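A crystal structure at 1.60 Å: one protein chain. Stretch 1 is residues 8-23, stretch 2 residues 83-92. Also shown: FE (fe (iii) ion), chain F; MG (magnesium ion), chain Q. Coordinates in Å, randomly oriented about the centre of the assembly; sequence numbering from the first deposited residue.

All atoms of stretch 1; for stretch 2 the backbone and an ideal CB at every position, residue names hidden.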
# COMPACT_ATOMS: atom_id res chain seq x y z
N ARG A 8 -23.10 27.36 25.01
CA ARG A 8 -21.78 27.13 25.56
C ARG A 8 -20.78 28.23 25.17
O ARG A 8 -19.86 28.56 25.92
CB ARG A 8 -21.32 25.78 25.03
CG ARG A 8 -20.13 25.30 25.69
CD ARG A 8 -19.84 23.82 25.45
NE ARG A 8 -18.48 23.58 25.90
CZ ARG A 8 -18.12 23.41 27.16
NH1 ARG A 8 -19.01 23.43 28.14
NH2 ARG A 8 -16.84 23.22 27.46
N ALA A 9 -20.93 28.77 23.98
CA ALA A 9 -20.16 29.90 23.51
C ALA A 9 -21.08 30.72 22.60
O ALA A 9 -21.94 30.19 21.90
CB ALA A 9 -18.87 29.45 22.74
N THR A 10 -20.91 32.03 22.65
CA THR A 10 -21.72 32.92 21.84
C THR A 10 -20.97 33.34 20.60
O THR A 10 -19.81 33.76 20.67
CB THR A 10 -22.03 34.17 22.71
OG1 THR A 10 -22.83 33.76 23.82
CG2 THR A 10 -22.85 35.15 21.93
N ALA A 11 -21.62 33.27 19.45
CA ALA A 11 -20.99 33.68 18.20
C ALA A 11 -20.41 35.07 18.34
O ALA A 11 -21.05 35.96 18.95
CB ALA A 11 -22.00 33.69 17.11
N GLY A 12 -19.22 35.28 17.77
CA GLY A 12 -18.54 36.56 17.85
C GLY A 12 -17.67 36.81 19.08
O GLY A 12 -16.89 37.75 19.09
N GLU A 13 -17.79 36.01 20.12
CA GLU A 13 -16.90 36.18 21.28
C GLU A 13 -15.61 35.41 21.05
O GLU A 13 -15.61 34.39 20.32
CB GLU A 13 -17.57 35.69 22.55
CG GLU A 13 -18.70 36.63 22.98
CD GLU A 13 -19.31 36.27 24.32
OE1 GLU A 13 -20.42 36.75 24.59
OE2 GLU A 13 -18.68 35.52 25.10
N VAL A 14 -14.54 35.87 21.68
CA VAL A 14 -13.23 35.26 21.57
C VAL A 14 -12.55 35.22 22.93
O VAL A 14 -12.36 36.25 23.59
CB VAL A 14 -12.34 36.04 20.59
CG1 VAL A 14 -10.93 35.41 20.50
CG2 VAL A 14 -12.97 36.06 19.21
N GLU A 15 -12.16 34.03 23.37
CA GLU A 15 -11.63 33.88 24.72
C GLU A 15 -10.13 33.69 24.81
O GLU A 15 -9.56 33.76 25.90
CB GLU A 15 -12.37 32.80 25.49
CG GLU A 15 -12.49 31.45 24.86
CD GLU A 15 -13.01 30.39 25.84
OE1 GLU A 15 -13.56 30.76 26.91
OE2 GLU A 15 -12.87 29.19 25.51
N GLY A 16 -9.48 33.52 23.67
CA GLY A 16 -8.09 33.13 23.65
C GLY A 16 -7.92 31.71 24.12
O GLY A 16 -8.90 30.95 24.16
N SER A 17 -6.68 31.33 24.41
CA SER A 17 -6.36 30.00 24.89
C SER A 17 -5.27 30.08 25.94
O SER A 17 -4.20 30.63 25.67
CB SER A 17 -5.81 29.18 23.71
OG SER A 17 -5.39 27.90 24.11
N ASP A 18 -5.47 29.45 27.09
CA ASP A 18 -4.35 29.33 28.03
C ASP A 18 -3.39 28.19 27.67
O ASP A 18 -2.19 28.31 27.91
CB ASP A 18 -4.85 29.19 29.47
CG ASP A 18 -5.54 30.45 29.96
OD1 ASP A 18 -5.02 31.58 29.76
OD2 ASP A 18 -6.62 30.41 30.58
N ALA A 19 -3.89 27.10 27.10
CA ALA A 19 -2.99 26.05 26.58
C ALA A 19 -2.00 26.61 25.59
O ALA A 19 -0.82 26.24 25.60
CB ALA A 19 -3.75 24.91 25.93
N LEU A 20 -2.50 27.45 24.68
CA LEU A 20 -1.67 28.03 23.63
C LEU A 20 -1.03 29.35 24.06
O LEU A 20 -0.33 29.94 23.25
CB LEU A 20 -2.46 28.23 22.33
CG LEU A 20 -3.08 26.97 21.75
CD1 LEU A 20 -3.70 27.26 20.40
CD2 LEU A 20 -2.04 25.86 21.61
N ARG A 21 -1.24 29.79 25.30
CA ARG A 21 -0.65 31.02 25.78
C ARG A 21 -0.90 32.19 24.82
O ARG A 21 -0.00 32.95 24.47
CB ARG A 21 0.86 30.82 25.98
CG ARG A 21 1.22 29.73 26.96
CD ARG A 21 1.09 30.11 28.42
NE ARG A 21 1.22 28.96 29.33
CZ ARG A 21 2.36 28.49 29.80
NH1 ARG A 21 3.51 29.07 29.49
NH2 ARG A 21 2.35 27.43 30.59
N MET A 22 -2.15 32.33 24.42
CA MET A 22 -2.60 33.39 23.54
C MET A 22 -3.72 34.09 24.24
O MET A 22 -4.82 33.57 24.40
CB MET A 22 -3.09 32.84 22.19
CG MET A 22 -3.03 33.90 21.09
SD MET A 22 -1.39 34.07 20.44
CE MET A 22 -1.36 32.67 19.41
N ASP A 23 -3.42 35.30 24.70
CA ASP A 23 -4.44 36.15 25.29
C ASP A 23 -5.55 36.52 24.31
O ASP A 23 -5.34 36.57 23.11
CB ASP A 23 -3.79 37.41 25.79
CG ASP A 23 -2.94 38.08 24.73
OD1 ASP A 23 -1.81 37.58 24.45
OD2 ASP A 23 -3.35 39.08 24.11
N UNK A 83 -10.79 25.28 12.48
CA UNK A 83 -10.20 24.69 13.69
C UNK A 83 -9.27 25.67 14.42
O UNK A 83 -9.22 25.65 15.65
CB UNK A 83 -9.43 23.42 13.33
N UNK A 84 -8.59 26.52 13.67
CA UNK A 84 -7.73 27.55 14.29
C UNK A 84 -8.55 28.62 15.00
O UNK A 84 -8.20 29.04 16.10
CB UNK A 84 -6.84 28.21 13.23
N UNK A 85 -9.65 29.07 14.39
CA UNK A 85 -10.57 29.97 15.09
C UNK A 85 -10.99 29.38 16.42
O UNK A 85 -10.91 30.05 17.44
CB UNK A 85 -11.80 30.26 14.23
N UNK A 86 -11.40 28.13 16.40
CA UNK A 86 -11.82 27.46 17.62
C UNK A 86 -10.67 27.30 18.64
O UNK A 86 -10.88 27.59 19.82
CB UNK A 86 -12.40 26.09 17.27
N UNK A 87 -9.47 26.99 18.18
CA UNK A 87 -8.31 26.83 19.05
C UNK A 87 -7.96 28.12 19.75
O UNK A 87 -7.50 28.08 20.89
CB UNK A 87 -7.10 26.33 18.25
N UNK A 88 -8.20 29.24 19.08
CA UNK A 88 -7.93 30.56 19.63
C UNK A 88 -9.09 31.10 20.47
O UNK A 88 -9.05 32.25 20.91
CB UNK A 88 -7.62 31.54 18.49
N UNK A 89 -10.11 30.28 20.68
CA UNK A 89 -11.22 30.60 21.58
C UNK A 89 -12.37 31.37 20.94
O UNK A 89 -13.15 32.00 21.65
CB UNK A 89 -10.69 31.41 22.76
N UNK A 90 -12.44 31.36 19.61
CA UNK A 90 -13.52 31.94 18.89
C UNK A 90 -14.54 30.93 18.41
O UNK A 90 -14.39 29.70 18.62
CB UNK A 90 -12.97 32.73 17.70
N UNK A 91 -15.56 31.44 17.71
CA UNK A 91 -16.61 30.62 17.13
C UNK A 91 -16.58 30.69 15.61
O UNK A 91 -16.89 31.70 15.01
CB UNK A 91 -17.98 31.06 17.65
N UNK A 92 -16.18 29.61 14.95
CA UNK A 92 -16.09 29.66 13.50
C UNK A 92 -17.45 29.79 12.85
O UNK A 92 -18.43 29.17 13.28
CB UNK A 92 -15.38 28.41 12.97
FE FE F . -11.32 18.90 10.83
MG MG Q . -12.40 25.20 22.71

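Position 83 is helical, and its ideal CB finds nothing of stretch 1 within 5.5 Å. The iron ion FE lies about 5.5 Å from that CB, so a metal-binding side chain long enough to reach it would suit. The residue is Glu83, whose OE1 binds FE at 1.9 Å.

Position 84 is helical too, its CB sideways to stretch 1. A long side chain could reach Leu20 and Met22. It is Arg84: its NH1 lies 3.7 Å from Leu20 CD1 and its NH2 4.2 Å from Met22 CE, while the guanidinium nitrogens are hydrogen-bonded elsewhere in the structure.

Position 85 is out of reach of stretch 1, which leaves the choice open; it is Val85. At position 86 CA-to-CB points away, but the magnesium ion lies near enough to reward a long side chain with an oxygen at its end, acidic or amide. Gln86 supplies it, with OE1 2.4 Å from MG.

At position 87 the ideal CB is already 4.1 Å from Leu20 CD1, so a small apolar residue can make contact without extending further. Ala87 does so.

Position 88 leaves helical angles with CB pointing away, yet the apolar Met22 is within range of a longer side chain that turns back. Leucine, methionine or isoleucine might serve. Leu88, in the m,t rotamer, brings CD2 to 4.0 Å from Met22 CE.

Position 89 is the most restrictive. Its phi is positive, and an ideal CB would fall 2.3 Å from Gly16 O and 2.8 Å from Glu15 CG, both clashes. Glycine answers both demands, and Gly89 lets the backbones close up: Glu15 N donates a hydrogen bond to Gly89 O at 2.8 Å, and Gly89 CA makes a CA-H...O contact with Gly16 O at 3.5 Å.

At position 90 phi is negative, and an ideal CB would sit 3.7 Å from Val14 CG2, without a clash against stretch 1. A small residue seems suitable; glycine is not compelled. Gly90 offers its CA to Glu13 O in a CA-H...O contact of 3.5 Å.

Position 91 has extended angles and points toward the turn from Thr10 to Glu13, near Ala9 and Ala11. A compact apolar side chain, valine or isoleucine, fits. Val91 spreads its methyls, CG2 lying 4.0 Å from Ala9 CB and CG1 4.4 Å from Ala11 CB. Water 2 links Val91 N (2.8 Å from its O) to Glu13 O (2.9 Å).

Position 92 is out of reach; its phi of -67° suits proline, and it is Pro92.

Stretch 2, residues 83-92: ERVQALGGVP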
# COMPACT_ATOMS: atom_id res chain seq x y z
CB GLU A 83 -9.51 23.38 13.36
CG GLU A 83 -10.60 22.40 12.88
CD GLU A 83 -10.13 20.98 12.64
OE1 GLU A 83 -10.96 20.10 12.26
OE2 GLU A 83 -8.94 20.74 12.86
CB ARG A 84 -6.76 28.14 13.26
CG ARG A 84 -5.64 28.95 13.87
CD ARG A 84 -4.73 28.10 14.76
NE ARG A 84 -3.68 28.92 15.33
CZ ARG A 84 -2.86 28.52 16.30
NH1 ARG A 84 -2.94 27.27 16.78
NH2 ARG A 84 -1.96 29.39 16.79
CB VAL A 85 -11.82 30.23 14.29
CG1 VAL A 85 -12.92 30.96 15.09
CG2 VAL A 85 -11.44 31.09 13.07
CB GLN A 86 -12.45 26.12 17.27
CG GLN A 86 -13.52 25.71 18.20
CD GLN A 86 -12.91 25.12 19.39
OE1 GLN A 86 -13.41 25.22 20.52
NE2 GLN A 86 -11.78 24.52 19.18
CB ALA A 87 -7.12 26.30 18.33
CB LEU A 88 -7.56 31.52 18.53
CG LEU A 88 -6.25 31.24 17.79
CD1 LEU A 88 -6.09 32.21 16.71
CD2 LEU A 88 -5.05 31.27 18.70
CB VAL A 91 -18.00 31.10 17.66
CG1 VAL A 91 -19.11 30.31 17.04
CG2 VAL A 91 -18.07 30.99 19.14
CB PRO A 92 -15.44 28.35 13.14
CG PRO A 92 -15.67 27.48 14.30
CD PRO A 92 -15.78 28.31 15.51
O HOH W 1 -18.85 33.44 15.20
O HOH W 2 -16.02 34.24 17.49
O HOH W 3 -13.38 27.05 23.19
O HOH W 4 -9.46 28.17 23.28
O HOH W 5 -10.48 25.82 22.07
O HOH W 6 -11.85 17.58 9.10
O HOH W 7 -9.98 17.57 11.32
O HOH W 8 -11.64 25.18 24.66
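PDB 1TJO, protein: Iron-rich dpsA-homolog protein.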